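Local coordinates for protein ATP phosphoribosyltransferase regulatory subunit (Bacillus halodurans, PDB 3OD1) that is probably required, together with the HisG subunit, for the first step of histidine biosynthesis and may allow feedback regulation of ATP phosphoribosyltransferase activity by histidine, at residues K195-Y200 against D268-L273. Numbering follows the deposited sequence.
Sequences KNYVGY and DLTLVL
Tyr197 reaches across with its phenol oxygen to Thr270, and OH lies 2.7 Å from OG1 of the threonine. Tyrosine suits the place because its ring carries a hydroxyl far enough from the backbone to meet the threonine oxygen. Thr270 OG1 in turn donates to Asp268 OD1 at 2.6 Å, on the syn side and 20° out of the carboxylate plane. Its chi1 of 74° sets OG1 between backbone N and carbonyl carbon, within reach of both partners. A carboxylate can take several donors: OD1 also accepts from Thr270 N, which comes from above that plane and closes an Asx turn, and it pairs with Arg224. Replacing Thr270 with a valine would probably leave the Tyr197 hydroxyl without this partner and deprive Asp268 of one of its donors. The tight grouping around buried Thr270 and Asp268 contrasts with the exposed Lys195, whose long chain, bent at chi4 (-63°), brings NZ to 3.7 Å from Leu271 CD1. Lys195 NZ stays 5.4 Å from Asp268 OD2, but its charge reaches two waters: one accepts from NZ and donates to OD2, the other accepts from NZ and Val272 N. Lys195 is also the C-prime residue of a Schellman motif ending helix 182-193, and Asn196 OD1 accepts from Gly199 N, capping helix 197-206. The contact thus joins the link between these helices to the type I beta turn beginning at the end of strand 265-268, within the histidyl-tRNA synthetase-like region of this class II family member.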
loop_
_atom_site.group_PDB
_atom_site.type_symbol
_atom_site.label_atom_id
_atom_site.label_comp_id
_atom_site.label_asym_id
_atom_site.label_seq_id
_atom_site.Cartn_x
_atom_site.Cartn_y
_atom_site.Cartn_z
ATOM N N LYS B 195 -23.603 -19.252 13.175
ATOM C CA LYS B 195 -23.443 -19.392 14.626
ATOM C C LYS B 195 -24.774 -19.302 15.366
ATOM O O LYS B 195 -24.857 -18.806 16.489
ATOM C CB LYS B 195 -22.417 -18.386 15.157
ATOM C CG LYS B 195 -21.074 -18.551 14.467
ATOM C CD LYS B 195 -20.055 -17.578 14.978
ATOM C CE LYS B 195 -18.835 -17.553 14.072
ATOM N NZ LYS B 195 -18.134 -18.855 14.019
ATOM N N ASN B 196 -25.812 -19.812 14.718
ATOM C CA ASN B 196 -27.143 -19.846 15.293
ATOM C C ASN B 196 -27.445 -21.208 15.947
ATOM O O ASN B 196 -28.124 -22.055 15.354
ATOM C CB ASN B 196 -28.160 -19.522 14.197
ATOM C CG ASN B 196 -29.570 -19.422 14.722
ATOM O OD1 ASN B 196 -29.814 -19.567 15.920
ATOM N ND2 ASN B 196 -30.513 -19.176 13.824
ATOM N N TYR B 197 -26.936 -21.417 17.161
ATOM C CA TYR B 197 -27.143 -22.682 17.869
ATOM C C TYR B 197 -28.609 -22.865 18.239
ATOM O O TYR B 197 -29.124 -23.984 18.259
ATOM C CB TYR B 197 -26.299 -22.754 19.146
ATOM C CG TYR B 197 -24.794 -22.737 18.950
ATOM C CD1 TYR B 197 -24.227 -22.539 17.694
ATOM C CD2 TYR B 197 -23.937 -22.915 20.038
ATOM C CE1 TYR B 197 -22.843 -22.518 17.532
ATOM C CE2 TYR B 197 -22.564 -22.901 19.887
ATOM C CZ TYR B 197 -22.020 -22.696 18.636
ATOM O OH TYR B 197 -20.652 -22.675 18.505
ATOM N N VAL B 198 -29.274 -21.760 18.551
ATOM C CA VAL B 198 -30.682 -21.808 18.916
ATOM C C VAL B 198 -31.485 -22.398 17.763
ATOM O O VAL B 198 -32.256 -23.339 17.948
ATOM C CB VAL B 198 -31.214 -20.404 19.281
ATOM C CG1 VAL B 198 -32.710 -20.445 19.527
ATOM C CG2 VAL B 198 -30.483 -19.867 20.505
ATOM N N GLY B 199 -31.292 -21.844 16.570
ATOM C CA GLY B 199 -31.959 -22.339 15.379
ATOM C C GLY B 199 -31.545 -23.767 15.071
ATOM O O GLY B 199 -32.361 -24.593 14.662
ATOM N N TYR B 200 -30.264 -24.048 15.284
ATOM C CA TYR B 200 -29.690 -25.362 15.040
ATOM C C TYR B 200 -30.337 -26.433 15.916
ATOM O O TYR B 200 -30.723 -27.494 15.417
ATOM C CB TYR B 200 -28.182 -25.308 15.274
ATOM C CG TYR B 200 -27.443 -26.619 15.132
ATOM C CD1 TYR B 200 -26.701 -26.900 13.990
ATOM C CD2 TYR B 200 -27.452 -27.558 16.155
ATOM C CE1 TYR B 200 -26.003 -28.084 13.866
ATOM C CE2 TYR B 200 -26.762 -28.746 16.039
ATOM C CZ TYR B 200 -26.042 -29.005 14.893
ATOM O OH TYR B 200 -25.349 -30.186 14.784
ATOM N N ASP B 268 -12.659 -25.581 18.419
ATOM C CA ASP B 268 -14.070 -25.271 18.240
ATOM C C ASP B 268 -14.587 -25.986 17.008
ATOM O O ASP B 268 -14.569 -25.443 15.903
ATOM C CB ASP B 268 -14.296 -23.765 18.129
ATOM C CG ASP B 268 -15.758 -23.411 17.919
ATOM O OD1 ASP B 268 -16.619 -24.312 18.027
ATOM O OD2 ASP B 268 -16.046 -22.230 17.649
ATOM N N LEU B 269 -15.034 -27.222 17.205
ATOM C CA LEU B 269 -15.449 -28.046 16.085
ATOM C C LEU B 269 -16.787 -27.593 15.513
ATOM O O LEU B 269 -17.284 -28.188 14.572
ATOM C CB LEU B 269 -15.475 -29.529 16.474
ATOM C CG LEU B 269 -14.131 -30.250 16.297
ATOM C CD1 LEU B 269 -13.018 -29.485 16.972
ATOM C CD2 LEU B 269 -14.181 -31.693 16.813
ATOM N N THR B 270 -17.370 -26.524 16.057
ATOM C CA THR B 270 -18.574 -25.968 15.436
ATOM C C THR B 270 -18.200 -24.962 14.342
ATOM O O THR B 270 -19.062 -24.459 13.620
ATOM C CB THR B 270 -19.500 -25.273 16.455
ATOM O OG1 THR B 270 -18.929 -24.028 16.850
ATOM C CG2 THR B 270 -19.714 -26.167 17.676
ATOM N N LEU B 271 -16.907 -24.692 14.215
ATOM C CA LEU B 271 -16.446 -23.607 13.354
ATOM C C LEU B 271 -16.661 -23.922 11.880
ATOM O O LEU B 271 -16.119 -24.894 11.361
ATOM C CB LEU B 271 -14.968 -23.311 13.621
ATOM C CG LEU B 271 -14.368 -22.095 12.910
ATOM C CD1 LEU B 271 -15.014 -20.795 13.405
ATOM C CD2 LEU B 271 -12.865 -22.065 13.112
ATOM N N VAL B 272 -17.471 -23.100 11.219
ATOM C CA VAL B 272 -17.663 -23.177 9.778
ATOM C C VAL B 272 -17.384 -21.788 9.204
ATOM O O VAL B 272 -18.147 -20.849 9.441
ATOM C CB VAL B 272 -19.109 -23.586 9.422
ATOM C CG1 VAL B 272 -19.362 -23.448 7.902
ATOM C CG2 VAL B 272 -19.420 -25.007 9.916
ATOM N N LEU B 273 -16.282 -21.637 8.474
ATOM C CA LEU B 273 -15.872 -20.301 8.018
ATOM C C LEU B 273 -16.531 -19.929 6.694
ATOM O O LEU B 273 -16.546 -18.769 6.298
ATOM C CB LEU B 273 -14.340 -20.207 7.895
ATOM C CG LEU B 273 -13.453 -20.176 9.157
ATOM C CD1 LEU B 273 -11.983 -20.037 8.769
ATOM C CD2 LEU B 273 -13.838 -19.036 10.084
HETATM O O HOH W 1 -19.084 -20.888 12.262
HETATM O O HOH W 2 -18.290 -21.151 15.893
#